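Putative oxidoreductase (Pseudomonas putida, PDB 3L6D) probably binds NADP and acts as an oxidoreductase of the 6-phosphogluconate dehydrogenase-like family that includes the reductive aminases. Local coordinates at residues H140-G145 against A174-L179; V188-A193 against R209-T214. One frame throughout, in Å; residues are numbered along the deposited sequence.

Contact 1 of 2, residues H140-G145 against A174-L179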
loop_
_atom_site.group_PDB
_atom_site.type_symbol
_atom_site.label_atom_id
_atom_site.label_comp_id
_atom_site.label_asym_id
_atom_site.label_seq_id
_atom_site.Cartn_x
_atom_site.Cartn_y
_atom_site.Cartn_z
ATOM N N HIS B 140 0.181 15.144 -4.676
ATOM C CA HIS B 140 1.113 15.211 -5.788
ATOM C C HIS B 140 0.351 15.487 -7.100
ATOM O O HIS B 140 -0.829 15.143 -7.218
ATOM C CB HIS B 140 1.931 13.908 -5.941
ATOM C CG HIS B 140 3.079 13.774 -4.989
ATOM N ND1 HIS B 140 4.396 13.780 -5.401
ATOM C CD2 HIS B 140 3.105 13.562 -3.651
ATOM C CE1 HIS B 140 5.186 13.622 -4.352
ATOM N NE2 HIS B 140 4.426 13.487 -3.276
ATOM N N SER B 141 1.017 16.165 -8.055
ATOM C CA SER B 141 0.482 16.300 -9.406
ATOM C C SER B 141 1.593 15.997 -10.393
ATOM O O SER B 141 2.743 16.050 -10.034
ATOM C CB SER B 141 -0.065 17.725 -9.657
ATOM O OG SER B 141 0.967 18.658 -9.346
ATOM N N ILE B 142 1.232 15.702 -11.635
ATOM C CA ILE B 142 2.200 15.489 -12.702
ATOM C C ILE B 142 1.813 16.462 -13.804
ATOM O O ILE B 142 0.640 16.626 -14.047
ATOM C CB ILE B 142 2.026 14.038 -13.263
ATOM C CG1 ILE B 142 2.401 12.993 -12.206
ATOM C CG2 ILE B 142 2.886 13.849 -14.516
ATOM C CD1 ILE B 142 1.753 11.605 -12.480
ATOM N N HIS B 143 2.780 17.136 -14.433
ATOM C CA HIS B 143 2.495 18.060 -15.533
ATOM C C HIS B 143 3.357 17.725 -16.721
ATOM O O HIS B 143 4.450 17.145 -16.559
ATOM C CB HIS B 143 2.763 19.508 -15.070
ATOM C CG HIS B 143 1.750 20.006 -14.082
ATOM N ND1 HIS B 143 1.943 19.937 -12.711
ATOM C CD2 HIS B 143 0.519 20.539 -14.265
ATOM C CE1 HIS B 143 0.870 20.411 -12.097
ATOM N NE2 HIS B 143 -0.008 20.780 -13.021
ATOM N N THR B 144 2.853 18.012 -17.929
ATOM C CA THR B 144 3.602 17.738 -19.143
ATOM C C THR B 144 3.204 18.825 -20.166
ATOM O O THR B 144 2.407 19.704 -19.824
ATOM C CB THR B 144 3.362 16.278 -19.673
ATOM O OG1 THR B 144 4.286 16.007 -20.729
ATOM C CG2 THR B 144 1.957 16.043 -20.158
ATOM N N GLY B 145 3.745 18.775 -21.383
ATOM C CA GLY B 145 3.435 19.762 -22.433
ATOM C C GLY B 145 4.587 20.744 -22.564
ATOM O O GLY B 145 5.694 20.360 -22.915
ATOM N N ALA B 174 2.736 7.683 -19.478
ATOM C CA ALA B 174 3.115 6.336 -19.067
ATOM C C ALA B 174 3.241 6.286 -17.550
ATOM O O ALA B 174 2.724 5.362 -16.887
ATOM C CB ALA B 174 4.470 5.944 -19.709
ATOM N N PHE B 175 3.919 7.279 -16.997
ATOM C CA PHE B 175 4.113 7.267 -15.563
ATOM C C PHE B 175 2.769 7.368 -14.823
ATOM O O PHE B 175 2.544 6.702 -13.810
ATOM C CB PHE B 175 5.019 8.398 -15.131
ATOM C CG PHE B 175 5.227 8.426 -13.649
ATOM C CD1 PHE B 175 5.911 7.380 -13.030
ATOM C CD2 PHE B 175 4.746 9.469 -12.892
ATOM C CE1 PHE B 175 6.098 7.362 -11.631
ATOM C CE2 PHE B 175 4.921 9.483 -11.493
ATOM C CZ PHE B 175 5.612 8.405 -10.865
ATOM N N ALA B 176 1.883 8.223 -15.311
ATOM C CA ALA B 176 0.588 8.393 -14.671
ATOM C C ALA B 176 -0.185 7.096 -14.777
ATOM O O ALA B 176 -0.886 6.728 -13.849
ATOM C CB ALA B 176 -0.198 9.519 -15.300
ATOM N N THR B 177 -0.051 6.394 -15.901
ATOM C CA THR B 177 -0.772 5.146 -16.072
ATOM C C THR B 177 -0.346 4.075 -15.040
ATOM O O THR B 177 -1.193 3.499 -14.342
ATOM C CB THR B 177 -0.635 4.623 -17.541
ATOM O OG1 THR B 177 -1.284 5.560 -18.411
ATOM C CG2 THR B 177 -1.286 3.252 -17.698
ATOM N N VAL B 178 0.962 3.834 -14.925
ATOM C CA VAL B 178 1.448 2.826 -14.034
ATOM C C VAL B 178 1.327 3.272 -12.555
ATOM O O VAL B 178 1.099 2.428 -11.671
ATOM C CB VAL B 178 2.928 2.399 -14.425
ATOM C CG1 VAL B 178 2.985 2.059 -15.933
ATOM C CG2 VAL B 178 3.932 3.480 -14.108
ATOM N N LEU B 179 1.462 4.571 -12.289
ATOM C CA LEU B 179 1.246 5.082 -10.921
ATOM C C LEU B 179 -0.204 4.798 -10.468
ATOM O O LEU B 179 -0.422 4.347 -9.345
ATOM C CB LEU B 179 1.510 6.580 -10.828
ATOM C CG LEU B 179 1.121 7.257 -9.519
ATOM C CD1 LEU B 179 2.195 6.979 -8.511
ATOM C CD2 LEU B 179 0.988 8.753 -9.720
#

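Contact 2 of 2, residues V188-A193 against R209-T214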
loop_
_atom_site.group_PDB
_atom_site.type_symbol
_atom_site.label_atom_id
_atom_site.label_comp_id
_atom_site.label_asym_id
_atom_site.label_seq_id
_atom_site.Cartn_x
_atom_site.Cartn_y
_atom_site.Cartn_z
ATOM N N VAL B 188 -7.660 -1.812 -3.851
ATOM C CA VAL B 188 -8.534 -2.950 -4.066
ATOM C C VAL B 188 -8.048 -4.226 -3.307
ATOM O O VAL B 188 -8.879 -4.973 -2.786
ATOM C CB VAL B 188 -8.802 -3.163 -5.565
ATOM C CG1 VAL B 188 -9.542 -4.474 -5.813
ATOM C CG2 VAL B 188 -9.590 -1.948 -6.135
ATOM N N THR B 189 -6.728 -4.435 -3.196
ATOM C CA THR B 189 -6.213 -5.571 -2.416
ATOM C C THR B 189 -6.681 -5.448 -0.984
ATOM O O THR B 189 -6.983 -6.458 -0.331
ATOM C CB THR B 189 -4.647 -5.722 -2.405
ATOM O OG1 THR B 189 -4.040 -4.617 -1.708
ATOM C CG2 THR B 189 -4.075 -5.858 -3.826
ATOM N N PHE B 190 -6.773 -4.209 -0.509
ATOM C CA PHE B 190 -7.262 -3.986 0.831
ATOM C C PHE B 190 -8.753 -4.339 0.950
ATOM O O PHE B 190 -9.137 -5.053 1.879
ATOM C CB PHE B 190 -6.937 -2.553 1.303
ATOM C CG PHE B 190 -7.376 -2.266 2.700
ATOM C CD1 PHE B 190 -6.551 -2.576 3.780
ATOM C CD2 PHE B 190 -8.630 -1.670 2.948
ATOM C CE1 PHE B 190 -6.966 -2.321 5.088
ATOM C CE2 PHE B 190 -9.056 -1.401 4.264
ATOM C CZ PHE B 190 -8.225 -1.734 5.336
ATOM N N PHE B 191 -9.590 -3.852 0.014
ATOM C CA PHE B 191 -11.013 -4.212 -0.021
ATOM C C PHE B 191 -11.220 -5.707 -0.078
ATOM O O PHE B 191 -12.067 -6.242 0.647
ATOM C CB PHE B 191 -11.795 -3.476 -1.154
ATOM C CG PHE B 191 -11.618 -1.997 -1.143
ATOM C CD1 PHE B 191 -11.508 -1.297 0.061
ATOM C CD2 PHE B 191 -11.542 -1.277 -2.340
ATOM C CE1 PHE B 191 -11.333 0.090 0.074
ATOM C CE2 PHE B 191 -11.368 0.109 -2.335
ATOM C CZ PHE B 191 -11.271 0.795 -1.134
ATOM N N GLU B 192 -10.441 -6.382 -0.921
ATOM C CA GLU B 192 -10.540 -7.842 -1.065
ATOM C C GLU B 192 -10.218 -8.599 0.257
ATOM O O GLU B 192 -10.916 -9.540 0.621
ATOM C CB GLU B 192 -9.686 -8.351 -2.258
ATOM C CG GLU B 192 -9.707 -9.886 -2.463
ATOM C CD GLU B 192 -8.867 -10.386 -3.638
ATOM O OE1 GLU B 192 -9.371 -10.388 -4.790
ATOM O OE2 GLU B 192 -7.723 -10.827 -3.418
ATOM N N ALA B 193 -9.173 -8.163 0.964
ATOM C CA ALA B 193 -8.730 -8.840 2.191
ATOM C C ALA B 193 -9.720 -8.599 3.306
ATOM O O ALA B 193 -10.095 -9.539 4.017
ATOM C CB ALA B 193 -7.313 -8.393 2.594
ATOM N N ARG B 209 -9.885 -1.421 10.491
ATOM C CA ARG B 209 -8.869 -0.562 11.125
ATOM C C ARG B 209 -7.655 -1.369 11.604
ATOM O O ARG B 209 -6.508 -0.942 11.419
ATOM C CB ARG B 209 -9.416 0.284 12.269
ATOM C CG ARG B 209 -8.351 1.157 12.920
ATOM C CD ARG B 209 -8.984 2.326 13.645
ATOM N NE ARG B 209 -9.185 3.412 12.691
ATOM C CZ ARG B 209 -10.085 4.378 12.827
ATOM N NH1 ARG B 209 -10.909 4.390 13.878
ATOM N NH2 ARG B 209 -10.175 5.328 11.899
ATOM N N LEU B 210 -7.911 -2.525 12.208
ATOM C CA LEU B 210 -6.810 -3.404 12.634
ATOM C C LEU B 210 -5.960 -3.873 11.466
ATOM O O LEU B 210 -4.743 -3.938 11.587
ATOM C CB LEU B 210 -7.316 -4.619 13.414
ATOM C CG LEU B 210 -6.213 -5.384 14.162
ATOM C CD1 LEU B 210 -5.477 -4.482 15.183
ATOM C CD2 LEU B 210 -6.735 -6.677 14.854
ATOM N N LEU B 211 -6.586 -4.198 10.338
ATOM C CA LEU B 211 -5.823 -4.683 9.192
ATOM C C LEU B 211 -4.891 -3.585 8.683
ATOM O O LEU B 211 -3.700 -3.808 8.490
ATOM C CB LEU B 211 -6.745 -5.187 8.064
ATOM C CG LEU B 211 -6.175 -6.345 7.222
ATOM C CD1 LEU B 211 -7.258 -7.109 6.449
ATOM C CD2 LEU B 211 -5.111 -5.863 6.260
ATOM N N LEU B 212 -5.432 -2.386 8.520
ATOM C CA LEU B 212 -4.612 -1.251 8.119
ATOM C C LEU B 212 -3.457 -0.947 9.094
ATOM O O LEU B 212 -2.290 -0.787 8.681
ATOM C CB LEU B 212 -5.495 -0.010 7.911
ATOM C CG LEU B 212 -4.745 1.254 7.453
ATOM C CD1 LEU B 212 -4.159 1.018 6.058
ATOM C CD2 LEU B 212 -5.639 2.491 7.442
ATOM N N GLU B 213 -3.778 -0.862 10.372
ATOM C CA GLU B 213 -2.773 -0.456 11.354
ATOM C C GLU B 213 -1.673 -1.526 11.522
ATOM O O GLU B 213 -0.510 -1.172 11.678
ATOM C CB GLU B 213 -3.436 0.005 12.660
ATOM C CG GLU B 213 -4.360 1.236 12.336
ATOM C CD GLU B 213 -4.938 2.013 13.516
ATOM O OE1 GLU B 213 -5.044 1.458 14.641
ATOM O OE2 GLU B 213 -5.355 3.193 13.271
ATOM N N THR B 214 -2.036 -2.809 11.379
ATOM C CA THR B 214 -1.103 -3.914 11.628
ATOM C C THR B 214 -0.185 -4.170 10.407
ATOM O O THR B 214 0.892 -4.736 10.552
ATOM C CB THR B 214 -1.858 -5.189 12.122
ATOM O OG1 THR B 214 -2.730 -4.825 13.212
ATOM C CG2 THR B 214 -0.885 -6.209 12.665
#

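Contact 1 of 2, residues H140-G145 against A174-L179
Ile-142 overlaps three side chains of helix 169-199 through one atom, its terminal methyl CD1, which is set down among Phe-175, Ala-176 and Leu-179. The closest of the three is the phenyl ring: CD1 of Ile-142 lies 3.7 Å from CD2 of Phe-175 and 3.9 Å from its CE2, approaching the ring obliquely. On the helix side the other two partners are methyl groups, CB of Ala-176 and CD2 of Leu-179, each 4.0 Å from CD1 of Ile-142. Positions 175, 176 and 179 fall on one face of the helix, so that one methyl group of the strand can meet all three. The torsions of the isoleucine account for its reach. With CG1 anti to the carbonyl carbon (chi1 -66°) and CD1 extended beyond it, the longer branch carries CD1 out to the helix. No hydrogen bond joins the two segments; the contact is wholly apolar, and all four touching residues are buried. Strand and helix run at 152°, close to antiparallel, with axes 10.0 Å apart at their nearest.

The backbone of Ile-142 pairs with Met-126 in the sheet, while the side chains of Ser-141 and His-143 are hydrogen-bonded away from the helix, Ser-141 OG to Thr-164 OG1, and His-143 ND1 and NE2 to the hydroxyls of Thr-164 and Tyr-100. Leu-211 of the second subunit packs on Phe-175, and Ser-215 of that subunit on Leu-179, so this part of the helix lies between the sheet and the dimer partner. Such a combination, a long helix leaving a Rossmann-type nucleotide-binding domain and laid first against the strands appended to its sheet, is characteristic of the 6-phosphogluconate dehydrogenase-like fold.

Contact 2 of 2, residues V188-A193 against R209-T214
Phe-190 presses the edge of its ring against the backbone of segment 209-214, and there the packing is tightest. Its CE1 comes 3.8 Å from the amide N of Leu-212, which lies in the ring plane, and 3.9 Å from CB of the same leucine. The two side chains cross at about a right angle, and the ring meets Leu-212 at its N and CB. CB of Leu-211 adds a flank, 4.1 Å from CE1 of Phe-190 and oblique to the ring. Having CG anti to the backbone N (chi1 -178°) swings the phenyl group across to the facing helix, although its CB starts out to one side. His-182 of the second subunit meets the Phe-190 ring edge-to-face, bringing the dimer partner into this core. A second, smaller touch lies one turn further along: the methyl of Ala-193 meets CD1 of Leu-211 at 4.1 Å. Leu-211 therefore spans both points, its CB serving the ring and its CD1 the alanine. The axes of the two segments come no closer than 11.1 Å, a separation that the phenyl ring bridges, and they cross at 132°.

The solvent side is looser and polar. Arg-209, whose CB points away from segment 188-193, and Glu-213 are exposed; NE of Arg-209 and OE2 of Glu-213 form a long salt bridge of 3.9 Å in which no N-H points at the oxygen. The guanidinium group also pairs with Glu-231 of the second subunit. The contact thus joins the long interdomain helix 169-199 to the next helix, 204-232, within the helical C-terminal domain of the 6-phosphogluconate dehydrogenase-like fold, consistent with a reductive aminase-like C-terminal domain.

From the N terminus the chain first builds the Rossmann-type domain and then runs through strand 140-145 into helix 169-199. Contact 1 closes the first loop, bringing the helix back over that strand after a 28-residue excursion through two short helices and strand 163-166. Contact 2 closes a shorter loop, 15 residues long, where the chain turns from helix 169-199 into helix 204-232. The loops follow in series, neither nested nor crossed, with centres 26 Å apart. Helix 169-199 belongs to both: its earlier part rests on the sheet, its later part enters the helical domain, and the second subunit touches each contact.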